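Local coordinates for decapping and exoribonuclease protein 1 (Kluyveromyces lactis, PDB 4GPS) that removes the NAD cap from the 5' end of certain RNAs, acts as a decapping enzyme and 5'-3' exoribonuclease, and needs a divalent metal cation, at residues C92-I95 with T100-W103; H184-I189 with T318-K323. All coordinates share one frame; numbering follows the deposited sequence.

Interaction 1: C92-I95 with T100-W103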
ATOM      1  N   CYS A  92      -1.569 -12.307  11.032  1.00 46.16           N
ATOM      2  CA  CYS A  92      -2.258 -12.344  12.305  1.00 48.20           C
ATOM      3  C   CYS A  92      -3.565 -11.606  12.263  1.00 48.90           C
ATOM      4  O   CYS A  92      -3.728 -10.653  11.506  1.00 50.67           O
ATOM      5  CB  CYS A  92      -1.402 -11.758  13.419  1.00 48.41           C
ATOM      6  SG  CYS A  92      -1.054 -10.022  13.225  1.00 47.34           S
ATOM      7  N   SER A  93      -4.512 -12.084  13.056  1.00 47.60           N
ATOM      8  CA  SER A  93      -5.794 -11.429  13.144  1.00 50.54           C
ATOM      9  C   SER A  93      -5.820 -10.770  14.521  1.00 52.79           C
ATOM     10  O   SER A  93      -5.352 -11.322  15.525  1.00 50.13           O
ATOM     11  CB  SER A  93      -6.948 -12.417  12.947  1.00 45.85           C
ATOM     12  OG  SER A  93      -6.716 -13.618  13.631  1.00 61.22           O
ATOM     13  N   TYR A  94      -6.312  -9.549  14.538  1.00 51.16           N
ATOM     14  CA  TYR A  94      -6.363  -8.789  15.749  1.00 56.57           C
ATOM     15  C   TYR A  94      -7.827  -8.610  16.138  1.00 59.51           C
ATOM     16  O   TYR A  94      -8.561  -7.889  15.461  1.00 60.87           O
ATOM     17  CB  TYR A  94      -5.653  -7.449  15.494  1.00 54.30           C
ATOM     18  CG  TYR A  94      -5.868  -6.390  16.551  1.00 57.95           C
ATOM     19  CD1 TYR A  94      -6.039  -6.734  17.895  1.00 57.82           C
ATOM     20  CD2 TYR A  94      -5.860  -5.036  16.214  1.00 58.57           C
ATOM     21  CE1 TYR A  94      -6.194  -5.767  18.870  1.00 54.30           C
ATOM     22  CE2 TYR A  94      -6.008  -4.061  17.184  1.00 55.98           C
ATOM     23  CZ  TYR A  94      -6.170  -4.437  18.508  1.00 57.98           C
ATOM     24  OH  TYR A  94      -6.262  -3.473  19.477  1.00 61.67           O
ATOM     25  N   ILE A  95      -8.250  -9.293  17.204  1.00 61.13           N
ATOM     26  CA  ILE A  95      -9.639  -9.193  17.695  1.00 68.77           C
ATOM     27  C   ILE A  95      -9.624  -7.975  18.627  1.00 70.05           C
ATOM     28  O   ILE A  95      -9.118  -8.064  19.742  1.00 71.28           O
ATOM     29  CB  ILE A  95     -10.060 -10.456  18.528  1.00 70.57           C
ATOM     30  CG1 ILE A  95      -9.165 -11.661  18.179  1.00 68.42           C
ATOM     31  CG2 ILE A  95     -11.543 -10.777  18.278  1.00 68.44           C
ATOM     32  CD1 ILE A  95      -9.287 -12.137  16.745  1.00 65.67           C
ATOM     33  N   THR A 100      -6.293  -9.071  21.624  1.00 59.31           N
ATOM     34  CA  THR A 100      -5.585 -10.295  21.280  1.00 59.11           C
ATOM     35  C   THR A 100      -5.140 -10.380  19.832  1.00 56.70           C
ATOM     36  O   THR A 100      -5.875 -10.004  18.930  1.00 58.67           O
ATOM     37  CB  THR A 100      -6.488 -11.514  21.526  1.00 58.20           C
ATOM     38  OG1 THR A 100      -6.757 -11.626  22.925  1.00 63.74           O
ATOM     39  CG2 THR A 100      -5.836 -12.784  21.022  1.00 54.59           C
ATOM     40  N   LEU A 101      -3.933 -10.886  19.622  1.00 53.33           N
ATOM     41  CA  LEU A 101      -3.430 -11.089  18.280  1.00 54.13           C
ATOM     42  C   LEU A 101      -3.310 -12.598  18.141  1.00 55.99           C
ATOM     43  O   LEU A 101      -2.717 -13.245  19.009  1.00 63.04           O
ATOM     44  CB  LEU A 101      -2.044 -10.476  18.111  1.00 53.57           C
ATOM     45  CG  LEU A 101      -1.887  -8.964  18.133  1.00 56.62           C
ATOM     46  CD1 LEU A 101      -0.411  -8.618  18.147  1.00 51.89           C
ATOM     47  CD2 LEU A 101      -2.586  -8.373  16.915  1.00 59.96           C
ATOM     48  N   LEU A 102      -3.905 -13.171  17.105  1.00 50.52           N
ATOM     49  CA  LEU A 102      -3.771 -14.602  16.885  1.00 46.53           C
ATOM     50  C   LEU A 102      -2.820 -14.717  15.702  1.00 45.78           C
ATOM     51  O   LEU A 102      -3.118 -14.237  14.606  1.00 48.00           O
ATOM     52  CB  LEU A 102      -5.125 -15.231  16.552  1.00 45.35           C
ATOM     53  CG  LEU A 102      -6.170 -14.989  17.635  1.00 49.50           C
ATOM     54  CD1 LEU A 102      -7.480 -15.636  17.232  1.00 47.85           C
ATOM     55  CD2 LEU A 102      -5.678 -15.563  18.947  1.00 51.44           C
ATOM     56  N   TRP A 103      -1.680 -15.356  15.912  1.00 42.77           N
ATOM     57  CA  TRP A 103      -0.705 -15.482  14.848  1.00 44.00           C
ATOM     58  C   TRP A 103      -0.802 -16.712  13.970  1.00 50.42           C
ATOM     59  O   TRP A 103      -1.166 -17.799  14.427  1.00 51.87           O
ATOM     60  CB  TRP A 103       0.725 -15.447  15.406  1.00 42.48           C
ATOM     61  CG  TRP A 103       1.095 -14.148  16.044  1.00 43.42           C
ATOM     62  CD1 TRP A 103       0.860 -13.777  17.328  1.00 42.85           C
ATOM     63  CD2 TRP A 103       1.713 -13.025  15.400  1.00 43.07           C
ATOM     64  NE1 TRP A 103       1.297 -12.491  17.531  1.00 49.78           N
ATOM     65  CE2 TRP A 103       1.825 -12.007  16.362  1.00 46.77           C
ATOM     66  CE3 TRP A 103       2.180 -12.785  14.100  1.00 44.05           C
ATOM     67  CZ2 TRP A 103       2.384 -10.758  16.069  1.00 44.94           C
ATOM     68  CZ3 TRP A 103       2.727 -11.560  13.806  1.00 45.13           C
ATOM     69  CH2 TRP A 103       2.830 -10.555  14.791  1.00 47.24           C
TER
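Residues 92-95 and 100-103 run antiparallel, their axes closest at 4.6 Å, with 160° between their directions. Ser-93 and Leu-102 form a hydrogen-bonded pair. Leu-102 N donates to Ser-93 O at 2.8 Å. In return Ser-93 N donates to Leu-102 O at 3.0 Å. Ile-95 N also donates to Thr-100 O. Cys-92 and Trp-103 make a non-hydrogen-bonded pair. Cys-92 CB lies over one face of the indole, toward its rim, 3.8 Å from Trp-103 CE3. Cys-92 SG lies 4.2 Å from the centroid of the Trp-103 six-membered ring, over its face, a sulfur-aromatic contact. These strands form a beta hairpin, and strand 86-95 pairs on with strand 259-268. Arg-166 of helix 156-167 makes a cation-pi contact with the indole. With an alanine at Trp-103, Cys-92 SG is likely to lose its aromatic partner and Arg-166 its cation-pi mate. On the same side, Leu-101 CD2 packs 3.5 Å from Tyr-94 CB. With CG anti to the backbone N (chi1 167°), the Tyr-94 ring turns its edge to the other strand, and CD1 lies 3.4 Å from Thr-100 O. On the other side, Ile-95 CD1 touches Leu-102 CD1 at 4.0 Å.

Interaction 2: H184-I189 with T318-K323; sequences HIIDII and TNLLPK
Leu-320 meets Ile-185, Ile-186 and Ile-189 in a small, wholly apolar contact. It lies in the core of the RAI1-like PD-(D/E)XK nuclease fold and joins helix 182-190 to the C-terminal end region of helix 305-319. The two methyl groups of Leu-320 divide the work. CD1 reaches Ile-186 CG1 at 3.9 Å. CD2 lies 4.1 Å from Ile-185 CG2 and is also near Ile-189 CD1, at 4.4 Å. Ile-185 and Ile-189 are one helical turn apart, so a single methyl touches both. That turn is held by the bond from Ile-189 N to Ile-185 O. Leu-320 CG stands anti to its carbonyl carbon (chi1 -76°), and this carries the branched end to the helix. Only about 123 Å² is buried between the segments, yet all four touching residues are buried in the fold.

Ile-186 and Ile-189 also pack on Ile-316 of helix 305-319, while Phe-381 and Phe-377 of helix 370-393 cover Ile-185 and Ile-189 respectively. Ile-186 is close to Gln-317, which probably binds substrate, and to a bound citrate, probably a crystallisation component, consistent with a place beside the substrate pocket. Asp-187 ties the same two helices by a salt bridge to Arg-313. At the turn that presents Leu-320, Leu-321 N donates to Thr-318 O over 3.0 Å.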
ATOM      1  N   HIS A 184       2.816   3.822   4.750  1.00 39.32           N
ATOM      2  CA  HIS A 184       3.920   4.777   4.655  1.00 38.69           C
ATOM      3  C   HIS A 184       4.879   4.496   3.527  1.00 41.09           C
ATOM      4  O   HIS A 184       5.525   5.426   3.045  1.00 40.33           O
ATOM      5  CB  HIS A 184       4.704   4.870   5.957  1.00 35.96           C
ATOM      6  CG  HIS A 184       3.858   5.220   7.130  1.00 42.55           C
ATOM      7  ND1 HIS A 184       2.900   6.211   7.081  1.00 47.63           N
ATOM      8  CD2 HIS A 184       3.770   4.666   8.362  1.00 44.73           C
ATOM      9  CE1 HIS A 184       2.251   6.247   8.231  1.00 44.93           C
ATOM     10  NE2 HIS A 184       2.759   5.320   9.024  1.00 46.90           N
ATOM     11  N   ILE A 185       4.998   3.232   3.112  1.00 38.23           N
ATOM     12  CA  ILE A 185       5.883   2.942   2.009  1.00 36.17           C
ATOM     13  C   ILE A 185       5.144   3.506   0.788  1.00 39.61           C
ATOM     14  O   ILE A 185       5.714   4.217  -0.028  1.00 40.39           O
ATOM     15  CB  ILE A 185       6.177   1.415   1.861  1.00 39.21           C
ATOM     16  CG1 ILE A 185       6.837   0.854   3.142  1.00 31.01           C
ATOM     17  CG2 ILE A 185       7.132   1.209   0.721  1.00 29.74           C
ATOM     18  CD1 ILE A 185       8.089   1.629   3.540  1.00 30.11           C
ATOM     19  N   ILE A 186       3.860   3.233   0.678  1.00 37.79           N
ATOM     20  CA  ILE A 186       3.133   3.794  -0.429  1.00 40.16           C
ATOM     21  C   ILE A 186       3.290   5.346  -0.436  1.00 42.42           C
ATOM     22  O   ILE A 186       3.587   5.932  -1.489  1.00 42.87           O
ATOM     23  CB  ILE A 186       1.632   3.394  -0.372  1.00 40.10           C
ATOM     24  CG1 ILE A 186       1.498   1.899  -0.612  1.00 40.14           C
ATOM     25  CG2 ILE A 186       0.816   4.141  -1.446  1.00 36.12           C
ATOM     26  CD1 ILE A 186       0.220   1.323  -0.042  1.00 35.71           C
ATOM     27  N   ASP A 187       3.125   6.008   0.717  1.00 40.48           N
ATOM     28  CA  ASP A 187       3.231   7.473   0.751  1.00 40.62           C
ATOM     29  C   ASP A 187       4.569   7.961   0.204  1.00 43.08           C
ATOM     30  O   ASP A 187       4.620   8.937  -0.538  1.00 47.85           O
ATOM     31  CB  ASP A 187       3.092   8.069   2.174  1.00 41.77           C
ATOM     32  CG  ASP A 187       1.683   7.943   2.763  1.00 46.54           C
ATOM     33  OD1 ASP A 187       0.676   8.053   2.016  1.00 40.86           O
ATOM     34  OD2 ASP A 187       1.598   7.742   4.006  1.00 50.47           O
ATOM     35  N   ILE A 188       5.650   7.301   0.602  1.00 41.01           N
ATOM     36  CA  ILE A 188       6.962   7.693   0.164  1.00 38.30           C
ATOM     37  C   ILE A 188       7.133   7.505  -1.339  1.00 39.68           C
ATOM     38  O   ILE A 188       7.722   8.349  -1.983  1.00 40.64           O
ATOM     39  CB  ILE A 188       8.037   6.885   0.894  1.00 40.11           C
ATOM     40  CG1 ILE A 188       8.097   7.328   2.352  1.00 33.66           C
ATOM     41  CG2 ILE A 188       9.391   7.028   0.155  1.00 31.44           C
ATOM     42  CD1 ILE A 188       8.667   6.262   3.293  1.00 30.96           C
ATOM     43  N   ILE A 189       6.611   6.415  -1.900  1.00 33.42           N
ATOM     44  CA  ILE A 189       6.757   6.191  -3.326  1.00 35.44           C
ATOM     45  C   ILE A 189       5.903   7.207  -4.100  1.00 39.59           C
ATOM     46  O   ILE A 189       6.256   7.599  -5.219  1.00 41.38           O
ATOM     47  CB  ILE A 189       6.332   4.745  -3.707  1.00 32.21           C
ATOM     48  CG1 ILE A 189       7.266   3.750  -3.034  1.00 35.06           C
ATOM     49  CG2 ILE A 189       6.394   4.529  -5.219  1.00 30.40           C
ATOM     50  CD1 ILE A 189       6.638   2.335  -2.911  1.00 35.54           C
ATOM     51  N   THR A 318      -0.740  -3.235  -4.383  1.00 46.53           N
ATOM     52  CA  THR A 318      -0.696  -4.674  -4.545  1.00 45.38           C
ATOM     53  C   THR A 318       0.673  -5.141  -4.986  1.00 47.45           C
ATOM     54  O   THR A 318       1.119  -6.232  -4.602  1.00 43.35           O
ATOM     55  CB  THR A 318      -1.768  -5.191  -5.511  1.00 46.51           C
ATOM     56  OG1 THR A 318      -1.733  -4.448  -6.720  1.00 44.14           O
ATOM     57  CG2 THR A 318      -3.158  -5.061  -4.869  1.00 47.60           C
ATOM     58  N   ASN A 319       1.376  -4.299  -5.738  1.00 43.54           N
ATOM     59  CA  ASN A 319       2.700  -4.692  -6.189  1.00 45.53           C
ATOM     60  C   ASN A 319       3.704  -4.898  -5.059  1.00 44.59           C
ATOM     61  O   ASN A 319       4.685  -5.600  -5.242  1.00 45.00           O
ATOM     62  CB  ASN A 319       3.268  -3.693  -7.183  1.00 46.12           C
ATOM     63  CG  ASN A 319       4.384  -4.285  -7.991  1.00 49.28           C
ATOM     64  OD1 ASN A 319       5.536  -3.978  -7.786  1.00 56.93           O
ATOM     65  ND2 ASN A 319       4.038  -5.177  -8.899  1.00 57.07           N
ATOM     66  N   LEU A 320       3.474  -4.285  -3.898  1.00 42.32           N
ATOM     67  CA  LEU A 320       4.378  -4.474  -2.752  1.00 41.91           C
ATOM     68  C   LEU A 320       4.172  -5.841  -2.051  1.00 41.28           C
ATOM     69  O   LEU A 320       4.913  -6.203  -1.129  1.00 47.57           O
ATOM     70  CB  LEU A 320       4.185  -3.346  -1.720  1.00 35.46           C
ATOM     71  CG  LEU A 320       4.786  -1.984  -2.041  1.00 33.34           C
ATOM     72  CD1 LEU A 320       4.077  -1.025  -1.183  1.00 29.67           C
ATOM     73  CD2 LEU A 320       6.320  -1.942  -1.813  1.00 26.62           C
ATOM     74  N   LEU A 321       3.171  -6.593  -2.471  1.00 40.53           N
ATOM     75  CA  LEU A 321       2.906  -7.899  -1.866  1.00 44.05           C
ATOM     76  C   LEU A 321       3.337  -9.036  -2.779  1.00 45.63           C
ATOM     77  O   LEU A 321       3.517  -8.862  -3.990  1.00 49.87           O
ATOM     78  CB  LEU A 321       1.414  -8.074  -1.581  1.00 39.19           C
ATOM     79  CG  LEU A 321       0.783  -6.950  -0.768  1.00 43.08           C
ATOM     80  CD1 LEU A 321      -0.714  -7.158  -0.712  1.00 41.19           C
ATOM     81  CD2 LEU A 321       1.384  -6.942   0.622  1.00 46.90           C
ATOM     82  N   PRO A 322       3.524 -10.220  -2.201  1.00 47.14           N
ATOM     83  CA  PRO A 322       3.922 -11.422  -2.939  1.00 45.53           C
ATOM     84  C   PRO A 322       2.821 -11.850  -3.945  1.00 46.90           C
ATOM     85  O   PRO A 322       3.078 -11.992  -5.140  1.00 48.22           O
ATOM     86  CB  PRO A 322       4.090 -12.453  -1.838  1.00 43.99           C
ATOM     87  CG  PRO A 322       4.453 -11.641  -0.646  1.00 45.39           C
ATOM     88  CD  PRO A 322       3.632 -10.419  -0.745  1.00 45.49           C
ATOM     89  N   LYS A 323       1.600 -12.047  -3.453  1.00 47.56           N
ATOM     90  CA  LYS A 323       0.467 -12.507  -4.278  1.00 51.92           C
ATOM     91  C   LYS A 323      -0.724 -11.673  -3.842  1.00 48.65           C
ATOM     92  O   LYS A 323      -0.973 -11.553  -2.652  1.00 52.82           O
ATOM     93  CB  LYS A 323       0.127 -13.987  -3.975  1.00 57.43           C
ATOM     94  CG  LYS A 323      -0.605 -14.164  -2.558  1.00 76.63           C
ATOM     95  CD  LYS A 323      -0.874 -15.619  -2.041  1.00 79.95           C
ATOM     96  CE  LYS A 323      -1.490 -15.587  -0.603  1.00 77.84           C
ATOM     97  NZ  LYS A 323      -1.917 -16.924  -0.026  1.00 71.98           N
TER

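The two contacts differ in place and chemistry. The centre of interaction 1 is about 21 Å from the centre of the chain, that of interaction 2 about 4 Å. Interaction 1 is partly buried; interaction 2 is fully buried. Residues 92-95 and 100-103 are strand neighbours in one hairpin, joined by backbone hydrogen bonds with aromatic and sulfur contacts added. Residues 184-189 and 318-323 are far apart in sequence and meet through aliphatic methyl and methylene groups alone. Interactions 1 and 2 share no helix or strand, and the nearest atoms of interactions 1 and 2 are about 12 Å apart. Interaction 2 lies nearer a probable substrate residue than interaction 1, whose Tyr-94 side chain is about 9 Å from that of Glu-280.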